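Local coordinates for protein family 88 glycosyl hydrolase (Bacteroides thetaiotaomicron, PDB 5NOA) that probably hydrolyses the unsaturated uronic sugar that polysaccharide lyases leave at the ends of plant oligosaccharides, in a human gut bacterium, at residues A[64-69]-A[124-129]; A[111-116]-A[141-146]; A[157-162]-A[194-199]. One frame throughout, in Å; residues are numbered along the deposited sequence.

How the contacts relate
All three contacts belong to one mostly helical chain, consistent with the (alpha/alpha)6 barrel of six helical hairpins of its glycosyl hydrolase clan. Contact 1 joins helices 56-72 and 120-130, contact 2 lays the loop before helix 120-130 against helix 135-149, and contact 3 joins the start of helix 160-176 to the end of helix 180-196. The first two interleave along the chain; contact 3 follows both. Centres of contacts 1 and 2, and of 2 and 3, are about 19 Å apart; those of 1 and 3, about 26 Å apart, lie on opposite sides of the chain's centre. Contacts 2 and 3 pack continuously, Phe-114, Gly-115 and Asp-116 against Trp-157 and Trp-158.

Contact 1: residues A[64-69]-A[124-129]; sequences GNMEAY and YADLYN
Met-66 reaches from helix 56-72 to Asp-126 and Leu-127 of helix 120-130, a buried helix-to-helix contact consistent with the six-hairpin barrel of this glycosyl hydrolase family. The nearest CA atoms, Met-66 CA and Asp-126 CA, are 7.7 Å apart, and side chains bridge that gap. One half of the contact is close apolar packing. Met-66 is bent at both chi2 (-52°) and chi3 (-62°), which curls its methyl back so that CE rests 3.9 Å from Leu-127 CD2, while the sulfur SD stays 4.1 Å from the same methyl. The methionine and leucine chains cross at about a right angle, and CE also reaches Asp-126 CB at 4.0 Å.

The other half is a carboxylate lying against CH2 groups, and no hydrogen bond crosses between the two segments. Asp-126 and Met-66 run antiparallel alongside each other, which sets the carboxylate beside the aliphatic root of the methionine. The charge is answered elsewhere, since Asp-126 OD1 forms a salt bridge with Lys-171 of helix 160-176. Glu-67 turns its carboxylate into the same region, with its OE2 6.7 Å from Asp-126 OD2; its salt bridge to Arg-373 probably offsets the like charge. The three touching residues are buried, whereas helix 120-130 becomes solvent-exposed at Asn-129. The carboxylate's nearest approach to the methionine is made by OD2 of Asp-126, which lies 3.8 Å from Met-66 CB.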
# COMPACT_ATOMS: atom_id res chain seq x y z
N GLY A 64 -1.63 -8.09 -0.84
CA GLY A 64 -0.46 -8.81 -1.25
C GLY A 64 -0.72 -10.25 -1.65
O GLY A 64 -0.12 -10.78 -2.60
N ASN A 65 -1.57 -10.94 -0.88
CA ASN A 65 -1.95 -12.30 -1.24
C ASN A 65 -2.62 -12.35 -2.62
O ASN A 65 -2.32 -13.24 -3.42
CB ASN A 65 -2.86 -12.88 -0.17
CG ASN A 65 -3.21 -14.33 -0.45
OD1 ASN A 65 -2.32 -15.15 -0.64
ND2 ASN A 65 -4.51 -14.64 -0.50
N MET A 66 -3.51 -11.40 -2.87
CA MET A 66 -4.15 -11.34 -4.16
C MET A 66 -3.14 -11.11 -5.26
O MET A 66 -3.23 -11.76 -6.32
CB MET A 66 -5.27 -10.32 -4.20
CG MET A 66 -6.49 -10.72 -3.38
SD MET A 66 -7.19 -12.37 -3.69
CE MET A 66 -7.69 -12.26 -5.40
N GLU A 67 -2.15 -10.23 -5.03
CA GLU A 67 -1.09 -10.06 -6.01
C GLU A 67 -0.37 -11.37 -6.30
O GLU A 67 -0.09 -11.69 -7.47
CB GLU A 67 -0.11 -9.00 -5.52
CG GLU A 67 0.81 -8.45 -6.58
CD GLU A 67 0.17 -7.41 -7.47
OE1 GLU A 67 0.77 -7.10 -8.49
OE2 GLU A 67 -0.91 -6.87 -7.13
N ALA A 68 -0.02 -12.09 -5.24
CA ALA A 68 0.65 -13.38 -5.41
C ALA A 68 -0.22 -14.39 -6.18
O ALA A 68 0.30 -15.14 -6.98
CB ALA A 68 1.05 -13.94 -4.04
N TYR A 69 -1.53 -14.37 -5.95
CA TYR A 69 -2.44 -15.23 -6.70
C TYR A 69 -2.46 -14.83 -8.16
O TYR A 69 -2.40 -15.68 -9.05
CB TYR A 69 -3.85 -15.20 -6.11
CG TYR A 69 -4.77 -16.08 -6.90
CD1 TYR A 69 -4.57 -17.45 -6.92
CD2 TYR A 69 -5.75 -15.54 -7.73
CE1 TYR A 69 -5.37 -18.26 -7.68
CE2 TYR A 69 -6.56 -16.37 -8.52
CZ TYR A 69 -6.35 -17.73 -8.48
OH TYR A 69 -7.14 -18.54 -9.25
N TYR A 124 -12.43 -7.61 -1.92
CA TYR A 124 -13.76 -8.05 -2.31
C TYR A 124 -13.99 -7.84 -3.80
O TYR A 124 -14.56 -8.71 -4.47
CB TYR A 124 -14.83 -7.39 -1.49
CG TYR A 124 -14.71 -7.55 0.01
CD1 TYR A 124 -13.95 -8.55 0.60
CD2 TYR A 124 -15.33 -6.65 0.85
CE1 TYR A 124 -13.83 -8.64 1.97
CE2 TYR A 124 -15.23 -6.75 2.22
CZ TYR A 124 -14.49 -7.76 2.80
OH TYR A 124 -14.33 -7.89 4.15
N ALA A 125 -13.55 -6.69 -4.32
CA ALA A 125 -13.66 -6.38 -5.75
C ALA A 125 -12.84 -7.34 -6.58
O ALA A 125 -13.29 -7.80 -7.65
CB ALA A 125 -13.26 -4.96 -6.01
N ASP A 126 -11.61 -7.65 -6.14
CA ASP A 126 -10.77 -8.61 -6.89
C ASP A 126 -11.45 -9.97 -6.98
O ASP A 126 -11.44 -10.63 -8.00
CB ASP A 126 -9.39 -8.77 -6.21
CG ASP A 126 -8.47 -7.60 -6.41
OD1 ASP A 126 -8.71 -6.76 -7.29
OD2 ASP A 126 -7.46 -7.54 -5.65
N LEU A 127 -11.99 -10.41 -5.85
CA LEU A 127 -12.68 -11.70 -5.80
C LEU A 127 -13.93 -11.68 -6.70
O LEU A 127 -14.21 -12.66 -7.39
CB LEU A 127 -13.04 -12.07 -4.37
CG LEU A 127 -11.82 -12.35 -3.48
CD1 LEU A 127 -12.20 -12.47 -2.02
CD2 LEU A 127 -11.10 -13.60 -3.95
N TYR A 128 -14.67 -10.57 -6.67
CA TYR A 128 -15.79 -10.39 -7.59
C TYR A 128 -15.37 -10.50 -9.04
O TYR A 128 -16.01 -11.18 -9.83
CB TYR A 128 -16.45 -9.01 -7.33
CG TYR A 128 -17.53 -8.66 -8.31
CD1 TYR A 128 -17.22 -8.07 -9.53
CD2 TYR A 128 -18.85 -8.91 -8.03
CE1 TYR A 128 -18.19 -7.79 -10.45
CE2 TYR A 128 -19.84 -8.60 -8.95
CZ TYR A 128 -19.51 -8.04 -10.16
OH TYR A 128 -20.48 -7.76 -11.06
N ASN A 129 -14.27 -9.86 -9.41
CA ASN A 129 -13.85 -9.88 -10.81
C ASN A 129 -13.58 -11.30 -11.27
O ASN A 129 -13.89 -11.64 -12.40
CB ASN A 129 -12.67 -8.98 -11.03
CG ASN A 129 -13.06 -7.53 -11.10
OD1 ASN A 129 -14.18 -7.20 -11.50
ND2 ASN A 129 -12.18 -6.66 -10.64

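Contact 2: residues A[111-116]-A[141-146]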
# COMPACT_ATOMS: atom_id res chain seq x y z
N TYR A 111 -17.27 2.81 12.30
CA TYR A 111 -16.23 3.49 11.53
C TYR A 111 -16.25 3.06 10.06
O TYR A 111 -15.22 2.76 9.46
CB TYR A 111 -14.88 3.31 12.24
CG TYR A 111 -14.83 4.27 13.39
CD1 TYR A 111 -15.46 3.99 14.60
CD2 TYR A 111 -14.21 5.51 13.28
CE1 TYR A 111 -15.52 4.92 15.61
CE2 TYR A 111 -14.25 6.44 14.29
CZ TYR A 111 -14.91 6.15 15.46
OH TYR A 111 -14.92 7.08 16.47
N VAL A 112 -17.44 3.11 9.49
CA VAL A 112 -17.69 2.62 8.15
C VAL A 112 -17.06 3.49 7.08
O VAL A 112 -16.67 3.00 6.02
CB VAL A 112 -19.23 2.51 7.95
CG1 VAL A 112 -19.62 2.13 6.52
CG2 VAL A 112 -19.84 1.55 8.94
N LEU A 113 -16.95 4.78 7.36
CA LEU A 113 -16.39 5.76 6.42
C LEU A 113 -14.90 6.01 6.59
O LEU A 113 -14.33 6.85 5.89
CB LEU A 113 -17.18 7.06 6.49
CG LEU A 113 -18.66 6.94 6.11
CD1 LEU A 113 -19.35 8.28 6.38
CD2 LEU A 113 -18.79 6.45 4.68
N PHE A 114 -14.30 5.33 7.56
CA PHE A 114 -12.87 5.41 7.78
C PHE A 114 -12.17 4.48 6.81
O PHE A 114 -12.46 3.28 6.78
CB PHE A 114 -12.59 4.99 9.23
CG PHE A 114 -11.14 5.07 9.64
CD1 PHE A 114 -10.27 6.06 9.18
CD2 PHE A 114 -10.66 4.14 10.54
CE1 PHE A 114 -8.96 6.11 9.60
CE2 PHE A 114 -9.34 4.18 10.95
CZ PHE A 114 -8.50 5.15 10.46
N GLY A 115 -11.24 5.00 6.01
CA GLY A 115 -10.59 4.22 4.99
C GLY A 115 -9.90 2.98 5.47
O GLY A 115 -9.78 2.01 4.68
N ASP A 116 -9.46 2.94 6.73
CA ASP A 116 -8.92 1.68 7.24
C ASP A 116 -9.92 0.52 7.26
O ASP A 116 -9.50 -0.64 7.29
CB ASP A 116 -8.33 1.89 8.64
CG ASP A 116 -6.95 2.54 8.65
OD1 ASP A 116 -6.36 2.73 7.57
OD2 ASP A 116 -6.46 2.78 9.77
N ARG A 141 -20.16 -1.05 -2.48
CA ARG A 141 -20.90 -0.05 -3.24
C ARG A 141 -21.80 0.80 -2.34
O ARG A 141 -21.87 2.02 -2.51
CB ARG A 141 -21.76 -0.71 -4.33
CG ARG A 141 -20.98 -1.23 -5.54
CD ARG A 141 -21.91 -1.70 -6.66
NE ARG A 141 -22.76 -0.57 -6.94
CZ ARG A 141 -24.00 -0.60 -7.38
NH1 ARG A 141 -24.56 -1.75 -7.77
NH2 ARG A 141 -24.71 0.52 -7.42
N GLU A 142 -22.49 0.18 -1.39
CA GLU A 142 -23.38 0.92 -0.50
C GLU A 142 -22.59 1.99 0.24
O GLU A 142 -22.98 3.14 0.30
CB GLU A 142 -24.03 -0.04 0.51
CG GLU A 142 -24.92 0.69 1.51
CD GLU A 142 -25.34 -0.15 2.72
OE1 GLU A 142 -24.72 -1.20 3.05
OE2 GLU A 142 -26.31 0.30 3.38
N VAL A 143 -21.45 1.60 0.79
CA VAL A 143 -20.65 2.50 1.58
C VAL A 143 -20.05 3.59 0.73
O VAL A 143 -20.17 4.79 1.06
CB VAL A 143 -19.56 1.71 2.33
CG1 VAL A 143 -18.54 2.64 2.95
CG2 VAL A 143 -20.19 0.82 3.39
N MET A 144 -19.39 3.21 -0.37
CA MET A 144 -18.71 4.26 -1.14
C MET A 144 -19.68 5.21 -1.84
O MET A 144 -19.42 6.40 -1.92
CB MET A 144 -17.73 3.65 -2.16
CG MET A 144 -16.62 2.78 -1.58
SD MET A 144 -15.82 3.39 -0.07
CE MET A 144 -15.09 4.92 -0.63
N GLU A 145 -20.80 4.68 -2.31
CA GLU A 145 -21.81 5.51 -2.94
C GLU A 145 -22.48 6.46 -1.94
O GLU A 145 -22.74 7.61 -2.28
CB GLU A 145 -22.76 4.67 -3.78
CG GLU A 145 -21.98 4.05 -4.96
CD GLU A 145 -22.60 2.86 -5.67
OE1 GLU A 145 -23.82 2.60 -5.50
OE2 GLU A 145 -21.85 2.15 -6.42
N TYR A 146 -22.71 6.01 -0.69
CA TYR A 146 -23.16 6.95 0.32
C TYR A 146 -22.09 8.01 0.58
O TYR A 146 -22.35 9.21 0.60
CB TYR A 146 -23.50 6.23 1.64
CG TYR A 146 -23.82 7.24 2.72
CD1 TYR A 146 -25.04 7.94 2.70
CD2 TYR A 146 -22.90 7.55 3.71
CE1 TYR A 146 -25.29 8.92 3.65
CE2 TYR A 146 -23.17 8.50 4.67
CZ TYR A 146 -24.36 9.19 4.64
OH TYR A 146 -24.63 10.14 5.59
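Val-143 of helix 135-149 faces the loop at Val-112 and Leu-113, the central residues of a type I beta turn from Tyr-111 to Phe-114. The contact joins this loop, which precedes helix 120-130, to the helix following that one. At the start of segment 141-146, Arg-141 grips Glu-145 side-on, one turn further along. Its NE lies 2.9 Å from Glu-145 OE2 in a nearly straight bond (172°), and NH2 bonds to OE1 through the syn lone pair. Tyr-181 of helix 180-196 gives OE2 a second partner. Glu-142 pairs with Arg-139 of its own helix.

Val-143 has the largest share of the contact. Its CG2 comes 3.4 Å from Val-112 CG1, tighter than usual for two carbons, as the two branched side chains cross at a slant. With CG1 anti to the backbone N (chi1 169°), the other branch reaches the turn as well: Val-143 CG1 approaches Val-112 O to 3.6 Å, an oxygen that accepts a hydrogen bond from Gln-118. The same CG1 meets Leu-113 CD2 at 4.2 Å. Three residues on, Tyr-146 presents its ring edge to the leucine, CE2 lying 4.2 Å from Leu-113 CD1, close to the ring plane. The ring also meets Trp-101 with the planes about perpendicular.

No hydrogen bond or salt bridge crosses the contact. The turn is therefore held to the helix by the shape and apolar character of the two valines, the leucine and the tyrosine edge, while the charged groups are paired along the helix itself.

Contact 3: residues A[157-162]-A[194-199]; sequences WWADGL and SIMYDE
Met-196, the last residue of helix 180-196, pushes its thioether against the backbone of Trp-157, Trp-158 and Ala-159, just ahead of or at the start of helix 160-176. The leading interaction is van der Waals contact of sulfur and methyl with peptide groups. Met-196 SD lies over the face of the peptide joining Trp-158 to Ala-159, 3.3 Å from Ala-159 N and 3.6 Å from Trp-158 C. The bend at chi3 (-88°) turns Met-196 CE over the preceding peptide, where it sits 3.6 Å from Trp-157 C. Apolar side-chain contact is slighter: Ala-159 CB is 4.2 Å from Met-196 SD. Cutting Met-196 back to an alanine is likely to open a gap against the two peptides, which would lose the sulfur and methyl that cover them.

Aromatic packing lies within the 157-162 side. The CB atoms of Trp-157 and Trp-158 point away from segment 194-199, and the face of Trp-157 receives Trp-158 CE3 3.5 Å above its plane. Trp-158 in turn covers the backbone at Gly-161, whose N lies 3.3 Å above the Trp-158 ring and offset toward the rim.

The backbone hydrogen bonds that link both segments to a common partner come from Tyr-205 and Arg-206. Although none crosses between the two segments, the backbone of Ala-159 pairs with Arg-206 and that of Met-196 with Tyr-205, so one connecting strip of chain ties to both. The contact thus joins two successive helices near the short antiparallel pair 197-198 and 203-204, an arrangement consistent with the helical hairpins and connecting loops of a six-hairpin glycosidase barrel.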
# COMPACT_ATOMS: atom_id res chain seq x y z
N TRP A 157 -7.49 12.02 5.29
CA TRP A 157 -6.80 12.97 6.15
C TRP A 157 -5.46 12.46 6.71
O TRP A 157 -4.82 13.16 7.49
CB TRP A 157 -7.73 13.44 7.30
CG TRP A 157 -8.33 12.30 8.06
CD1 TRP A 157 -9.55 11.72 7.84
CD2 TRP A 157 -7.74 11.57 9.15
NE1 TRP A 157 -9.72 10.66 8.68
CE2 TRP A 157 -8.65 10.57 9.52
CE3 TRP A 157 -6.55 11.69 9.88
CZ2 TRP A 157 -8.40 9.68 10.53
CZ3 TRP A 157 -6.32 10.83 10.89
CH2 TRP A 157 -7.23 9.82 11.20
N TRP A 158 -5.06 11.28 6.28
CA TRP A 158 -3.76 10.73 6.66
C TRP A 158 -3.22 10.00 5.44
O TRP A 158 -3.97 9.50 4.61
CB TRP A 158 -3.89 9.81 7.90
CG TRP A 158 -4.49 8.44 7.66
CD1 TRP A 158 -3.84 7.26 7.82
CD2 TRP A 158 -5.82 8.09 7.22
NE1 TRP A 158 -4.65 6.22 7.51
CE2 TRP A 158 -5.87 6.68 7.15
CE3 TRP A 158 -6.99 8.82 6.92
CZ2 TRP A 158 -6.97 6.00 6.69
CZ3 TRP A 158 -8.11 8.12 6.49
CH2 TRP A 158 -8.08 6.72 6.36
N ALA A 159 -1.90 9.96 5.34
CA ALA A 159 -1.27 9.49 4.10
C ALA A 159 -1.64 8.06 3.74
O ALA A 159 -1.89 7.77 2.58
CB ALA A 159 0.26 9.66 4.17
N ASP A 160 -1.67 7.20 4.73
CA ASP A 160 -1.90 5.79 4.48
C ASP A 160 -3.23 5.57 3.80
O ASP A 160 -3.41 4.59 3.04
CB ASP A 160 -1.90 4.90 5.75
CG ASP A 160 -0.89 5.28 6.84
OD1 ASP A 160 -0.27 6.33 6.83
OD2 ASP A 160 -0.71 4.43 7.73
N GLY A 161 -4.20 6.43 4.12
CA GLY A 161 -5.53 6.31 3.55
C GLY A 161 -5.55 6.30 2.04
O GLY A 161 -6.49 5.78 1.43
N LEU A 162 -4.55 6.92 1.40
CA LEU A 162 -4.46 6.91 -0.03
C LEU A 162 -4.29 5.50 -0.57
O LEU A 162 -4.96 5.13 -1.55
CB LEU A 162 -3.38 7.87 -0.48
CG LEU A 162 -3.65 9.34 -0.11
CD1 LEU A 162 -2.57 10.21 -0.70
CD2 LEU A 162 -5.01 9.83 -0.52
N SER A 194 -3.39 18.68 -0.75
CA SER A 194 -3.35 20.05 -0.30
C SER A 194 -2.83 20.16 1.12
O SER A 194 -2.19 21.16 1.44
CB SER A 194 -4.70 20.73 -0.46
OG SER A 194 -5.62 20.33 0.56
N ILE A 195 -3.09 19.15 1.96
CA ILE A 195 -2.66 19.23 3.35
C ILE A 195 -1.29 18.56 3.60
O ILE A 195 -0.48 19.06 4.36
CB ILE A 195 -3.70 18.60 4.29
CG1 ILE A 195 -5.06 19.33 4.23
CG2 ILE A 195 -3.12 18.48 5.69
CD1 ILE A 195 -5.02 20.78 4.64
N MET A 196 -1.01 17.47 2.92
CA MET A 196 0.12 16.63 3.27
C MET A 196 1.29 16.69 2.30
O MET A 196 2.39 16.30 2.70
CB MET A 196 -0.31 15.15 3.43
CG MET A 196 -1.01 14.88 4.74
SD MET A 196 -1.74 13.25 4.77
CE MET A 196 -3.31 13.58 4.06
N TYR A 197 1.08 17.11 1.06
CA TYR A 197 2.18 17.11 0.11
C TYR A 197 3.04 18.33 0.32
O TYR A 197 2.54 19.44 0.35
CB TYR A 197 1.66 17.05 -1.32
CG TYR A 197 2.76 16.92 -2.33
CD1 TYR A 197 3.54 15.79 -2.40
CD2 TYR A 197 3.00 17.94 -3.23
CE1 TYR A 197 4.54 15.66 -3.36
CE2 TYR A 197 3.99 17.84 -4.16
CZ TYR A 197 4.77 16.71 -4.23
OH TYR A 197 5.77 16.60 -5.18
N ASP A 198 4.33 18.12 0.47
CA ASP A 198 5.30 19.22 0.57
C ASP A 198 5.88 19.41 -0.82
O ASP A 198 6.65 18.58 -1.28
CB ASP A 198 6.40 18.84 1.57
CG ASP A 198 7.43 19.95 1.81
OD1 ASP A 198 7.96 20.49 0.88
OD2 ASP A 198 7.67 20.29 2.97
N GLU A 199 5.51 20.51 -1.47
CA GLU A 199 5.95 20.73 -2.84
C GLU A 199 7.47 20.88 -2.97
O GLU A 199 8.04 20.43 -3.96
CB GLU A 199 5.22 21.93 -3.48
CG GLU A 199 4.13 21.49 -4.44
CD GLU A 199 3.89 22.51 -5.53
OE1 GLU A 199 3.56 23.66 -5.16
OE2 GLU A 199 4.04 22.17 -6.74